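Local coordinates for protein anaphase-promoting complex subunit cut9 (Schizosaccharomyces pombe, PDB 2XPI) that serves as a TPR-repeat subunit of the anaphase-promoting complex, a ubiquitin ligase that controls mitosis and G1, dimerising with itself and binding hcn1, at residues E420-H423 against D424-I427; L447-Q450 against H451-L454; C159-L163 against Y164-G168; Y204-G207 against Q208-N212; D93-Q97 against Q98-C102. All coordinates share one frame; numbering follows the deposited sequence.

Contact 1: E420-H423 against D424-I427; sequences EGEH and DQAI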
loop_
_atom_site.group_PDB
_atom_site.type_symbol
_atom_site.label_atom_id
_atom_site.label_comp_id
_atom_site.label_asym_id
_atom_site.label_seq_id
_atom_site.Cartn_x
_atom_site.Cartn_y
_atom_site.Cartn_z
ATOM N N GLU A 420 8.274 36.538 -17.425
ATOM C CA GLU A 420 8.901 36.325 -18.733
ATOM C C GLU A 420 8.269 37.145 -19.854
ATOM O O GLU A 420 8.772 37.166 -20.974
ATOM C CB GLU A 420 8.863 34.844 -19.125
ATOM C CG GLU A 420 9.935 33.974 -18.481
ATOM C CD GLU A 420 11.164 34.772 -18.048
ATOM O OE1 GLU A 420 11.020 35.599 -17.119
ATOM O OE2 GLU A 420 12.273 34.573 -18.615
ATOM N N GLY A 421 7.161 37.810 -19.558
ATOM C CA GLY A 421 6.436 38.534 -20.586
ATOM C C GLY A 421 5.521 37.647 -21.404
ATOM O O GLY A 421 5.057 38.044 -22.443
ATOM N N GLU A 422 5.249 36.440 -20.938
ATOM C CA GLU A 422 4.351 35.543 -21.661
ATOM C C GLU A 422 2.899 35.766 -21.255
ATOM O O GLU A 422 2.300 34.947 -20.549
ATOM C CB GLU A 422 4.725 34.099 -21.381
ATOM C CG GLU A 422 4.731 33.241 -22.597
ATOM C CD GLU A 422 6.131 32.964 -23.039
ATOM O OE1 GLU A 422 6.997 32.790 -22.146
ATOM O OE2 GLU A 422 6.366 32.931 -24.268
ATOM N N HIS A 423 2.336 36.874 -21.708
ATOM C CA HIS A 423 1.026 37.303 -21.259
ATOM C C HIS A 423 -0.087 36.277 -21.433
ATOM O O HIS A 423 -0.833 36.042 -20.496
ATOM C CB HIS A 423 0.635 38.633 -21.913
ATOM C CG HIS A 423 1.702 39.668 -21.822
ATOM N ND1 HIS A 423 2.309 40.002 -20.628
ATOM C CD2 HIS A 423 2.300 40.421 -22.777
ATOM C CE1 HIS A 423 3.226 40.927 -20.850
ATOM N NE2 HIS A 423 3.238 41.200 -22.145
ATOM N N ASP A 424 -0.218 35.681 -22.611
ATOM C CA ASP A 424 -1.323 34.753 -22.868
ATOM C C ASP A 424 -1.330 33.521 -21.964
ATOM O O ASP A 424 -2.384 33.079 -21.466
ATOM C CB ASP A 424 -1.322 34.322 -24.324
ATOM C CG ASP A 424 -1.861 35.393 -25.231
ATOM O OD1 ASP A 424 -1.596 35.337 -26.460
ATOM O OD2 ASP A 424 -2.545 36.298 -24.696
ATOM N N GLN A 425 -0.144 32.970 -21.753
ATOM C CA GLN A 425 -0.009 31.828 -20.887
ATOM C C GLN A 425 -0.224 32.236 -19.452
ATOM O O GLN A 425 -0.760 31.449 -18.669
ATOM C CB GLN A 425 1.339 31.173 -21.087
ATOM C CG GLN A 425 1.568 30.872 -22.540
ATOM C CD GLN A 425 2.471 29.701 -22.763
ATOM O OE1 GLN A 425 2.214 28.602 -22.275
ATOM N NE2 GLN A 425 3.543 29.919 -23.518
ATOM N N ALA A 426 0.174 33.457 -19.100
ATOM C CA ALA A 426 -0.047 33.937 -17.743
ATOM C C ALA A 426 -1.538 34.006 -17.489
ATOM O O ALA A 426 -2.028 33.517 -16.456
ATOM C CB ALA A 426 0.576 35.271 -17.536
ATOM N N ILE A 427 -2.257 34.597 -18.440
ATOM C CA ILE A 427 -3.720 34.642 -18.406
ATOM C C ILE A 427 -4.441 33.264 -18.379
ATOM O O ILE A 427 -5.444 33.119 -17.690
ATOM C CB ILE A 427 -4.272 35.575 -19.526
ATOM C CG1 ILE A 427 -3.947 37.026 -19.157
ATOM C CG2 ILE A 427 -5.786 35.356 -19.756
ATOM C CD1 ILE A 427 -3.683 37.927 -20.345
#
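His423 O takes the amide of Ile427 in a nearly straight bond, N to O 2.9 Å with 172° at the hydrogen. One residue earlier Ala426 N reaches Glu422 O at 3.0 Å, so the two carbonyls open the first turn of helix 423-435, with Glu422 at its N-cap. The methyl of Ala426 lies close to both carbonyls, its CB 3.4 Å from His423 O. On the outer side Glu422 and Gln425 run alongside each other, pointing the same way: NE2 of Gln425 lies 3.6 Å from CG of Glu422, against its aliphatic part, and the carboxylate and amide planes are turned 70° apart. The imidazole of His423 carries Gly421 O over the centre of one face, 3.5 Å above its plane. A chi1 of -49° sets the ring there, beside the backbone N, and its ND1 probably bonds to the side-chain amide of Gln450. Just before, Gly421, at positive phi, closes helix 407-420 with a Schellman motif. This is the tight turn between the two antiparallel helices of TPR 10: Phe417 of helix 407-420 packs on Glu422, Gln425 and Ala426, while His423 and Ile427 lean on helix 442-454 of the next repeat.

Contact 2: L447-Q450 against H451-L454; sequences LGMQ and HMQL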
loop_
_atom_site.group_PDB
_atom_site.type_symbol
_atom_site.label_atom_id
_atom_site.label_comp_id
_atom_site.label_asym_id
_atom_site.label_seq_id
_atom_site.Cartn_x
_atom_site.Cartn_y
_atom_site.Cartn_z
ATOM N N LEU A 447 -5.319 39.011 -13.086
ATOM C CA LEU A 447 -5.868 39.111 -14.430
ATOM C C LEU A 447 -5.892 40.585 -14.882
ATOM O O LEU A 447 -5.589 40.886 -16.023
ATOM C CB LEU A 447 -7.280 38.518 -14.495
ATOM C CG LEU A 447 -7.581 37.102 -15.016
ATOM C CD1 LEU A 447 -6.415 36.520 -15.790
ATOM C CD2 LEU A 447 -8.004 36.173 -13.883
ATOM N N GLY A 448 -6.249 41.493 -13.981
ATOM C CA GLY A 448 -6.264 42.908 -14.293
ATOM C C GLY A 448 -4.884 43.438 -14.672
ATOM O O GLY A 448 -4.729 44.124 -15.686
ATOM N N MET A 449 -3.882 43.109 -13.858
ATOM C CA MET A 449 -2.513 43.573 -14.051
ATOM C C MET A 449 -1.910 43.063 -15.337
ATOM O O MET A 449 -1.129 43.760 -16.002
ATOM C CB MET A 449 -1.641 43.125 -12.892
ATOM C CG MET A 449 -2.057 43.745 -11.551
ATOM S SD MET A 449 -1.124 42.992 -10.209
ATOM C CE MET A 449 0.519 43.361 -10.834
ATOM N N GLN A 450 -2.273 41.843 -15.687
ATOM C CA GLN A 450 -1.750 41.222 -16.883
ATOM C C GLN A 450 -2.427 41.822 -18.114
ATOM O O GLN A 450 -1.786 41.984 -19.158
ATOM C CB GLN A 450 -1.961 39.708 -16.813
ATOM C CG GLN A 450 -0.960 38.927 -17.605
ATOM C CD GLN A 450 0.444 39.211 -17.154
ATOM O OE1 GLN A 450 1.359 39.339 -17.966
ATOM N NE2 GLN A 450 0.624 39.342 -15.855
ATOM N N HIS A 451 -3.716 42.163 -18.000
ATOM C CA HIS A 451 -4.421 42.814 -19.106
ATOM C C HIS A 451 -4.013 44.278 -19.304
ATOM O O HIS A 451 -4.089 44.808 -20.409
ATOM C CB HIS A 451 -5.932 42.667 -18.974
ATOM C CG HIS A 451 -6.449 41.346 -19.463
ATOM N ND1 HIS A 451 -6.418 40.977 -20.793
ATOM C CD2 HIS A 451 -7.001 40.301 -18.799
ATOM C CE1 HIS A 451 -6.924 39.763 -20.924
ATOM N NE2 HIS A 451 -7.285 39.332 -19.731
ATOM N N MET A 452 -3.559 44.923 -18.238
ATOM C CA MET A 452 -2.904 46.216 -18.379
ATOM C C MET A 452 -1.694 46.131 -19.301
ATOM O O MET A 452 -1.536 46.964 -20.192
ATOM C CB MET A 452 -2.489 46.761 -17.023
ATOM C CG MET A 452 -3.605 47.485 -16.350
ATOM S SD MET A 452 -3.047 48.472 -14.975
ATOM C CE MET A 452 -3.245 47.305 -13.637
ATOM N N GLN A 453 -0.853 45.122 -19.085
ATOM C CA GLN A 453 0.315 44.877 -19.928
ATOM C C GLN A 453 -0.047 44.806 -21.403
ATOM O O GLN A 453 0.655 45.346 -22.244
ATOM C CB GLN A 453 0.967 43.559 -19.540
ATOM C CG GLN A 453 1.297 43.467 -18.095
ATOM C CD GLN A 453 2.342 44.467 -17.714
ATOM O OE1 GLN A 453 3.473 44.400 -18.197
ATOM N NE2 GLN A 453 1.976 45.418 -16.849
ATOM N N LEU A 454 -1.138 44.124 -21.715
ATOM C CA LEU A 454 -1.548 43.955 -23.095
ATOM C C LEU A 454 -2.150 45.234 -23.666
ATOM O O LEU A 454 -2.332 45.361 -24.880
ATOM C CB LEU A 454 -2.565 42.821 -23.204
ATOM C CG LEU A 454 -1.982 41.452 -22.887
ATOM C CD1 LEU A 454 -3.025 40.360 -23.027
ATOM C CD2 LEU A 454 -0.790 41.184 -23.787
#
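Leu447 O and Gly448 O accept from His451 N and Met452 N, 3.0 Å and 2.9 Å away, the regular i to i+4 pattern of an alpha helix; the next two bonds, Gln453 N to Met449 O and Leu454 N to Gln450 O, are longer and weak. Against this backbone the side chains of the second turn fold back over the first. The imidazole of His451 reaches toward the start of the segment, CD2 3.2 Å from Leu447 O, because CG sits anti to the carbonyl carbon (chi1 -81°). Met452 bends at its last torsion and lays its terminal methyl beside the preceding turn, CE 3.8 Å from CA of Met449 and 4.3 Å from CG of that side chain. This is the first helix of TPR 11, in a repeat whose two helices pack antiparallel, and its faces are shared out accordingly. The ring of His451 meets that of Tyr463 on helix 457-470, the two planes nearly parallel, whereas Met452 also meets Glu480, Val483 and Val484 of helix 475-487. Farther along, CB of Gln453 lies 3.2 Å from Gln450 O and its CG 3.2 Å from Met449 O; the bend at chi2 then brings NE2 to 3.6 Å from Met449 O.

Contact 3: C159-L163 against Y164-G168; sequences CLVKL and YDWQG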
loop_
_atom_site.group_PDB
_atom_site.type_symbol
_atom_site.label_atom_id
_atom_site.label_comp_id
_atom_site.label_asym_id
_atom_site.label_seq_id
_atom_site.Cartn_x
_atom_site.Cartn_y
_atom_site.Cartn_z
ATOM N N CYS A 159 -14.640 -1.423 -2.746
ATOM C CA CYS A 159 -13.606 -2.231 -3.393
ATOM C C CYS A 159 -13.641 -2.030 -4.885
ATOM O O CYS A 159 -12.607 -2.032 -5.552
ATOM C CB CYS A 159 -13.824 -3.719 -3.115
ATOM S SG CYS A 159 -13.472 -4.222 -1.419
ATOM N N LEU A 160 -14.852 -1.885 -5.409
ATOM C CA LEU A 160 -15.060 -1.697 -6.820
ATOM C C LEU A 160 -14.377 -0.395 -7.231
ATOM O O LEU A 160 -13.654 -0.356 -8.220
ATOM C CB LEU A 160 -16.554 -1.693 -7.127
ATOM C CG LEU A 160 -17.052 -2.785 -8.092
ATOM C CD1 LEU A 160 -16.058 -3.934 -8.235
ATOM C CD2 LEU A 160 -18.440 -3.307 -7.695
ATOM N N VAL A 161 -14.581 0.656 -6.439
ATOM C CA VAL A 161 -13.892 1.921 -6.653
ATOM C C VAL A 161 -12.365 1.775 -6.585
ATOM O O VAL A 161 -11.649 2.359 -7.405
ATOM C CB VAL A 161 -14.392 3.021 -5.673
ATOM C CG1 VAL A 161 -13.362 4.144 -5.529
ATOM C CG2 VAL A 161 -15.738 3.575 -6.143
ATOM N N LYS A 162 -11.872 1.005 -5.615
ATOM C CA LYS A 162 -10.438 0.714 -5.514
ATOM C C LYS A 162 -9.928 -0.036 -6.745
ATOM O O LYS A 162 -8.725 -0.054 -7.032
ATOM C CB LYS A 162 -10.146 -0.133 -4.269
ATOM C CG LYS A 162 -10.198 0.636 -2.983
ATOM C CD LYS A 162 -9.095 1.645 -2.968
ATOM C CE LYS A 162 -9.105 2.458 -1.701
ATOM N NZ LYS A 162 -8.077 3.543 -1.769
ATOM N N LEU A 163 -10.852 -0.689 -7.444
ATOM C CA LEU A 163 -10.528 -1.481 -8.626
ATOM C C LEU A 163 -10.750 -0.663 -9.898
ATOM O O LEU A 163 -10.462 -1.123 -10.994
ATOM C CB LEU A 163 -11.376 -2.758 -8.662
ATOM C CG LEU A 163 -10.720 -4.089 -8.239
ATOM C CD1 LEU A 163 -9.321 -3.875 -7.677
ATOM C CD2 LEU A 163 -11.609 -4.903 -7.272
ATOM N N TYR A 164 -11.277 0.546 -9.740
ATOM C CA TYR A 164 -11.510 1.425 -10.877
ATOM C C TYR A 164 -12.673 0.934 -11.732
ATOM O O TYR A 164 -12.838 1.358 -12.890
ATOM C CB TYR A 164 -10.256 1.519 -11.742
ATOM C CG TYR A 164 -9.029 1.966 -11.004
ATOM C CD1 TYR A 164 -8.964 3.223 -10.435
ATOM C CD2 TYR A 164 -7.926 1.133 -10.887
ATOM C CE1 TYR A 164 -7.831 3.642 -9.762
ATOM C CE2 TYR A 164 -6.789 1.538 -10.216
ATOM C CZ TYR A 164 -6.744 2.798 -9.655
ATOM O OH TYR A 164 -5.606 3.218 -8.994
ATOM N N ASP A 165 -13.471 0.040 -11.164
ATOM C CA ASP A 165 -14.640 -0.469 -11.846
ATOM C C ASP A 165 -15.798 0.504 -11.649
ATOM O O ASP A 165 -16.536 0.410 -10.670
ATOM C CB ASP A 165 -14.997 -1.840 -11.288
ATOM C CG ASP A 165 -15.940 -2.607 -12.188
ATOM O OD1 ASP A 165 -16.762 -1.963 -12.889
ATOM O OD2 ASP A 165 -15.854 -3.859 -12.189
ATOM N N TRP A 166 -15.966 1.436 -12.582
ATOM C CA TRP A 166 -16.871 2.559 -12.349
ATOM C C TRP A 166 -18.331 2.213 -12.571
ATOM O O TRP A 166 -19.193 2.649 -11.816
ATOM C CB TRP A 166 -16.480 3.766 -13.189
ATOM C CG TRP A 166 -15.059 4.138 -13.029
ATOM C CD1 TRP A 166 -14.126 4.240 -14.015
ATOM C CD2 TRP A 166 -14.390 4.443 -11.806
ATOM N NE1 TRP A 166 -12.913 4.596 -13.483
ATOM C CE2 TRP A 166 -13.045 4.724 -12.126
ATOM C CE3 TRP A 166 -14.791 4.498 -10.469
ATOM C CZ2 TRP A 166 -12.094 5.055 -11.157
ATOM C CZ3 TRP A 166 -13.846 4.842 -9.503
ATOM C CH2 TRP A 166 -12.515 5.116 -9.856
ATOM N N GLN A 167 -18.605 1.438 -13.611
ATOM C CA GLN A 167 -19.961 0.977 -13.878
ATOM C C GLN A 167 -20.387 -0.077 -12.848
ATOM O O GLN A 167 -21.513 -0.060 -12.367
ATOM C CB GLN A 167 -20.075 0.449 -15.318
ATOM C CG GLN A 167 -21.435 -0.145 -15.699
ATOM C CD GLN A 167 -22.600 0.774 -15.371
ATOM O OE1 GLN A 167 -23.542 0.372 -14.675
ATOM N NE2 GLN A 167 -22.542 2.017 -15.860
ATOM N N GLY A 168 -19.481 -0.985 -12.501
ATOM C CA GLY A 168 -19.737 -1.920 -11.421
ATOM C C GLY A 168 -20.218 -1.185 -10.182
ATOM O O GLY A 168 -21.341 -1.412 -9.713
#
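Leu160 and Asp165 lie side by side at the turn between the two helices of TPR 3, where helix 150-162 ends in a Schellman motif. Its backbone bonds run from Asp165 N to Leu160 O, 3.0 Å, and from Tyr164 N to Val161 O, also 3.0 Å, the latter donor lying above the carbonyl plane; Tyr164 has the positive phi that such a cap requires. Leu160 O is gripped twice, by Asp165 N and Leu163 N from opposite faces of its plane. The side-chain cap comes next: Asp165, N-cap of helix 166-173, accepts from Gly168 N through OD1 at 2.9 Å, met from above the carboxylate plane. CG anti to the backbone N (chi1 -164°) swings the carboxylate over to that amide. Among the apolar contacts, Leu160 has CD1 3.9 Å from CB of Asp165, and sends CD2 to within 3.7 Å of Gly168 C. Exchanging Leu160 for an alanine would probably open a gap between the helix ends and leave the CB of Asp165 and the Gly168 backbone without their apolar cover. Val161 and Trp166 cross at about a right angle, CG2 of Val161 4.1 Å from CZ3 of Trp166, both also touching Val209 of helix 198-212. For the aromatic groups, Lys162 O lies over one face of the Tyr164 ring, and Tyr164 O sits 3.2 Å above the indole plane of Trp166, offset toward its rim.

Contact 4: Y204-G207 against Q208-N212; sequences YLRG and QVYTN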
loop_
_atom_site.group_PDB
_atom_site.type_symbol
_atom_site.label_atom_id
_atom_site.label_comp_id
_atom_site.label_asym_id
_atom_site.label_seq_id
_atom_site.Cartn_x
_atom_site.Cartn_y
_atom_site.Cartn_z
ATOM N N TYR A 204 -21.130 9.462 -0.826
ATOM C CA TYR A 204 -19.764 9.923 -0.959
ATOM C C TYR A 204 -19.104 9.060 -2.001
ATOM O O TYR A 204 -18.347 9.545 -2.850
ATOM C CB TYR A 204 -19.004 9.807 0.362
ATOM C CG TYR A 204 -17.503 9.877 0.180
ATOM C CD1 TYR A 204 -16.876 11.078 -0.088
ATOM C CD2 TYR A 204 -16.718 8.731 0.255
ATOM C CE1 TYR A 204 -15.513 11.142 -0.268
ATOM C CE2 TYR A 204 -15.352 8.785 0.078
ATOM C CZ TYR A 204 -14.755 9.990 -0.183
ATOM O OH TYR A 204 -13.384 10.050 -0.365
ATOM N N LEU A 205 -19.404 7.769 -1.938
ATOM C CA LEU A 205 -18.776 6.809 -2.825
ATOM C C LEU A 205 -19.253 7.117 -4.228
ATOM O O LEU A 205 -18.464 7.171 -5.175
ATOM C CB LEU A 205 -19.163 5.396 -2.426
ATOM C CG LEU A 205 -18.047 4.367 -2.242
ATOM C CD1 LEU A 205 -16.782 4.963 -1.636
ATOM C CD2 LEU A 205 -18.583 3.227 -1.392
ATOM N N ARG A 206 -20.553 7.350 -4.350
ATOM C CA ARG A 206 -21.130 7.740 -5.630
ATOM C C ARG A 206 -20.497 9.027 -6.149
ATOM O O ARG A 206 -20.318 9.192 -7.350
ATOM C CB ARG A 206 -22.637 7.896 -5.526
ATOM C CG ARG A 206 -23.357 7.070 -6.550
ATOM C CD ARG A 206 -24.718 7.622 -6.810
ATOM N NE ARG A 206 -25.258 8.080 -5.556
ATOM C CZ ARG A 206 -25.621 7.274 -4.570
ATOM N NH1 ARG A 206 -25.524 5.956 -4.701
ATOM N NH2 ARG A 206 -26.093 7.795 -3.452
ATOM N N GLY A 207 -20.161 9.933 -5.239
ATOM C CA GLY A 207 -19.461 11.144 -5.604
ATOM C C GLY A 207 -18.102 10.821 -6.202
ATOM O O GLY A 207 -17.721 11.399 -7.218
ATOM N N GLN A 208 -17.373 9.893 -5.577
ATOM C CA GLN A 208 -16.037 9.506 -6.045
ATOM C C GLN A 208 -16.057 8.935 -7.456
ATOM O O GLN A 208 -15.132 9.154 -8.243
ATOM C CB GLN A 208 -15.450 8.460 -5.118
ATOM C CG GLN A 208 -14.994 8.997 -3.793
ATOM C CD GLN A 208 -13.676 9.712 -3.905
ATOM O OE1 GLN A 208 -13.547 10.687 -4.632
ATOM N NE2 GLN A 208 -12.677 9.216 -3.191
ATOM N N VAL A 209 -17.103 8.171 -7.757
ATOM C CA VAL A 209 -17.273 7.579 -9.078
ATOM C C VAL A 209 -17.475 8.694 -10.104
ATOM O O VAL A 209 -16.745 8.793 -11.096
ATOM C CB VAL A 209 -18.495 6.610 -9.118
ATOM C CG1 VAL A 209 -18.884 6.296 -10.553
ATOM C CG2 VAL A 209 -18.202 5.336 -8.352
ATOM N N TYR A 210 -18.470 9.541 -9.854
ATOM C CA TYR A 210 -18.792 10.628 -10.772
ATOM C C TYR A 210 -17.608 11.544 -11.049
ATOM O O TYR A 210 -17.479 12.072 -12.145
ATOM C CB TYR A 210 -19.991 11.417 -10.269
ATOM C CG TYR A 210 -21.286 10.740 -10.620
ATOM C CD1 TYR A 210 -21.472 10.190 -11.880
ATOM C CD2 TYR A 210 -22.326 10.658 -9.711
ATOM C CE1 TYR A 210 -22.642 9.575 -12.218
ATOM C CE2 TYR A 210 -23.508 10.041 -10.049
ATOM C CZ TYR A 210 -23.653 9.500 -11.301
ATOM O OH TYR A 210 -24.824 8.883 -11.647
ATOM N N THR A 211 -16.743 11.730 -10.060
ATOM C CA THR A 211 -15.532 12.492 -10.258
ATOM C C THR A 211 -14.659 11.803 -11.303
ATOM O O THR A 211 -14.081 12.460 -12.173
ATOM C CB THR A 211 -14.758 12.618 -8.950
ATOM O OG1 THR A 211 -15.569 13.303 -7.990
ATOM C CG2 THR A 211 -13.467 13.382 -9.160
ATOM N N ASN A 212 -14.573 10.477 -11.221
ATOM C CA ASN A 212 -13.721 9.714 -12.127
ATOM C C ASN A 212 -14.306 9.553 -13.511
ATOM O O ASN A 212 -13.582 9.238 -14.448
ATOM C CB ASN A 212 -13.370 8.352 -11.544
ATOM C CG ASN A 212 -12.306 8.444 -10.462
ATOM O OD1 ASN A 212 -11.138 8.689 -10.755
ATOM N ND2 ASN A 212 -12.710 8.250 -9.204
#
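Gln208 lies over the ring of Tyr204, one helical turn earlier, with CG 4.1 Å from the ring centroid and 24° off its normal: a CH-pi contact on the face. The ring is carried there by a CG anti to the backbone N (chi1 163°), while Gln208 bends at chi2, bringing its amide round toward the phenol at 36° to the ring plane. NE2 comes 3.0 Å from Tyr204 OH, but the angle is too poor for a hydrogen bond; OE1 bonds weakly to Tyr223 OH. An alanine in place of Tyr204 would probably leave the CG of Gln208 without the aromatic face beneath it and NE2 without its phenol neighbour. Gly207 contributes its carbonyl, which is gripped twice from Thr211: by N, and by OG1, each at 3.0 Å, the hydroxyl coming from above the carbonyl plane. That OG1 also bonds to Tyr223 of helix 216-229. Elsewhere Tyr210 N meets Arg206 O in a nearly straight bond, and Tyr210 turns its own OH to Glu175 O and Arg218. Arg206, held by Gly174 O, reaches a bound gold cyanide ion together with Asn177. The stretch is the first helix of TPR 4, packed between Leu170 and Leu173 of helix 166-173 and its own partner helix, as neighbouring TPR helices do.

Contact 5: D93-Q97 against Q98-C102; sequences DALMQ and QQYKC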
loop_
_atom_site.group_PDB
_atom_site.type_symbol
_atom_site.label_atom_id
_atom_site.label_comp_id
_atom_site.label_asym_id
_atom_site.label_seq_id
_atom_site.Cartn_x
_atom_site.Cartn_y
_atom_site.Cartn_z
ATOM N N ASP A 93 -9.833 -7.670 17.433
ATOM C CA ASP A 93 -8.630 -7.125 18.017
ATOM C C ASP A 93 -7.459 -7.352 17.070
ATOM O O ASP A 93 -6.580 -6.503 16.949
ATOM C CB ASP A 93 -8.377 -7.727 19.390
ATOM C CG ASP A 93 -7.128 -7.198 20.017
ATOM O OD1 ASP A 93 -6.158 -7.970 20.138
ATOM O OD2 ASP A 93 -7.096 -6.001 20.373
ATOM N N ALA A 94 -7.456 -8.479 16.370
ATOM C CA ALA A 94 -6.408 -8.725 15.373
ATOM C C ALA A 94 -6.348 -7.587 14.343
ATOM O O ALA A 94 -5.294 -7.024 14.093
ATOM C CB ALA A 94 -6.606 -10.082 14.678
ATOM N N LEU A 95 -7.493 -7.295 13.739
ATOM C CA LEU A 95 -7.683 -6.199 12.818
ATOM C C LEU A 95 -7.059 -4.942 13.408
ATOM O O LEU A 95 -6.140 -4.351 12.846
ATOM C CB LEU A 95 -9.182 -5.961 12.685
ATOM C CG LEU A 95 -9.841 -5.878 11.322
ATOM C CD1 LEU A 95 -11.296 -5.391 11.494
ATOM C CD2 LEU A 95 -9.046 -4.962 10.430
ATOM N N MET A 96 -7.572 -4.557 14.567
ATOM C CA MET A 96 -7.172 -3.349 15.242
ATOM C C MET A 96 -5.672 -3.328 15.449
ATOM O O MET A 96 -5.069 -2.270 15.455
ATOM C CB MET A 96 -7.879 -3.282 16.589
ATOM C CG MET A 96 -8.785 -2.081 16.805
ATOM S SD MET A 96 -10.336 -2.035 15.906
ATOM C CE MET A 96 -9.749 -1.563 14.300
ATOM N N GLN A 97 -5.063 -4.493 15.627
ATOM C CA GLN A 97 -3.637 -4.554 15.900
ATOM C C GLN A 97 -2.837 -4.825 14.636
ATOM O O GLN A 97 -1.615 -5.020 14.696
ATOM C CB GLN A 97 -3.327 -5.618 16.934
ATOM C CG GLN A 97 -3.865 -5.333 18.312
ATOM C CD GLN A 97 -3.119 -6.132 19.354
ATOM O OE1 GLN A 97 -3.708 -6.866 20.156
ATOM N NE2 GLN A 97 -1.802 -6.014 19.330
ATOM N N GLN A 98 -3.531 -4.824 13.496
ATOM C CA GLN A 98 -2.884 -4.979 12.194
ATOM C C GLN A 98 -2.121 -6.276 12.113
ATOM O O GLN A 98 -1.087 -6.368 11.453
ATOM C CB GLN A 98 -1.958 -3.806 11.901
ATOM C CG GLN A 98 -2.651 -2.477 12.037
ATOM C CD GLN A 98 -1.719 -1.306 11.820
ATOM O OE1 GLN A 98 -1.520 -0.856 10.690
ATOM N NE2 GLN A 98 -1.140 -0.801 12.907
ATOM N N GLN A 99 -2.641 -7.274 12.809
ATOM C CA GLN A 99 -2.177 -8.633 12.658
ATOM C C GLN A 99 -3.176 -9.293 11.729
ATOM O O GLN A 99 -4.165 -9.872 12.161
ATOM C CB GLN A 99 -2.112 -9.289 14.015
ATOM C CG GLN A 99 -0.991 -8.684 14.857
ATOM C CD GLN A 99 -0.961 -9.179 16.298
ATOM O OE1 GLN A 99 -1.492 -10.247 16.627
ATOM N NE2 GLN A 99 -0.322 -8.406 17.165
ATOM N N TYR A 100 -2.917 -9.167 10.433
ATOM C CA TYR A 100 -3.903 -9.493 9.406
ATOM C C TYR A 100 -3.963 -10.973 9.028
ATOM O O TYR A 100 -5.016 -11.462 8.583
ATOM C CB TYR A 100 -3.665 -8.636 8.153
ATOM C CG TYR A 100 -3.850 -7.168 8.415
ATOM C CD1 TYR A 100 -4.987 -6.716 9.058
ATOM C CD2 TYR A 100 -2.889 -6.229 8.033
ATOM C CE1 TYR A 100 -5.182 -5.380 9.312
ATOM C CE2 TYR A 100 -3.076 -4.873 8.286
ATOM C CZ TYR A 100 -4.231 -4.457 8.922
ATOM O OH TYR A 100 -4.458 -3.124 9.208
ATOM N N LYS A 101 -2.846 -11.681 9.164
ATOM C CA LYS A 101 -2.864 -13.107 8.893
ATOM C C LYS A 101 -3.796 -13.759 9.910
ATOM O O LYS A 101 -4.573 -14.659 9.580
ATOM C CB LYS A 101 -1.461 -13.694 8.984
ATOM C CG LYS A 101 -0.608 -13.454 7.754
ATOM C CD LYS A 101 -0.645 -14.670 6.850
ATOM C CE LYS A 101 0.189 -14.466 5.601
ATOM N NZ LYS A 101 -0.408 -13.419 4.734
ATOM N N CYS A 102 -3.744 -13.248 11.137
ATOM C CA CYS A 102 -4.544 -13.749 12.234
ATOM C C CYS A 102 -6.022 -13.416 12.107
ATOM O O CYS A 102 -6.871 -14.261 12.351
ATOM C CB CYS A 102 -3.995 -13.232 13.555
ATOM S SG CYS A 102 -5.068 -13.551 14.963
#
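Tyr100 and Leu95 cross obliquely where helix 83-96 hands over to helix 100-114: the branch CD2 of Leu95 comes 4.0 Å from the ring atom CE1, and CE1 lies 3.8 Å from Leu95 O. One face of the phenol is covered by CA of Gln98, 3.6 Å above the plane and offset toward the rim. With CG anti to the carbonyl carbon (chi1 -63°), the ring folds back over the turn rather than following its helix onward. Leu95 is also seated on Trp122, Val126 and Cys129 of helix 117-129, and Tyr100 shares Cys129 with it. On another flank Ala94 presents its methyl to the thiol of Cys102, CB to SG 3.8 Å. Gln97 and Gln99 lie side by side, pointing the same way, their amide planes 57° apart.

The chain turns here by a Schellman motif, with Gln98 at positive phi: Gln99 N bonds to Ala94 O at 3.0 Å and Gln98 N to Leu95 O at 2.7 Å, the second donor standing above the carbonyl plane. Gln99 then takes the N-cap position of the following helix, making this the hairpin of antiparallel helices in TPR 1. Repeats 1-7 mediate homodimerisation, and the turn lies within reach of the second subunit. Gln99 NE2 bonds to Ser201 OG of that subunit, Gln97 O accepts from its Tyr154 OH, and the Cys102 amide bonds to OE2 of its Glu235.

Overall arrangement
Along the chain the order is contact 5, 3, 4, 1, 2, through TPR repeats 1, 3, 4, 10 and 11. Contacts 5, 3 and 1 are turns between the paired helices of a repeat; contacts 4 and 2 lie within first helices. Contacts 3 and 4, centres 10 Å apart, touch through Val161 on Val209 and Trp166 on Asn212, joining helices 150-162 and 166-173 to helix 198-212. Contacts 1 and 2, also 10 Å apart, meet where His423 and Ile427 pack on Leu454. Contact 5 lies about 60 Å from contact 2 between centres, on the opposite side of the chain's centre. Contacts 5, 3 and 4 thus fall in the dimerising repeats, 1 and 2 among those that bind hcn1.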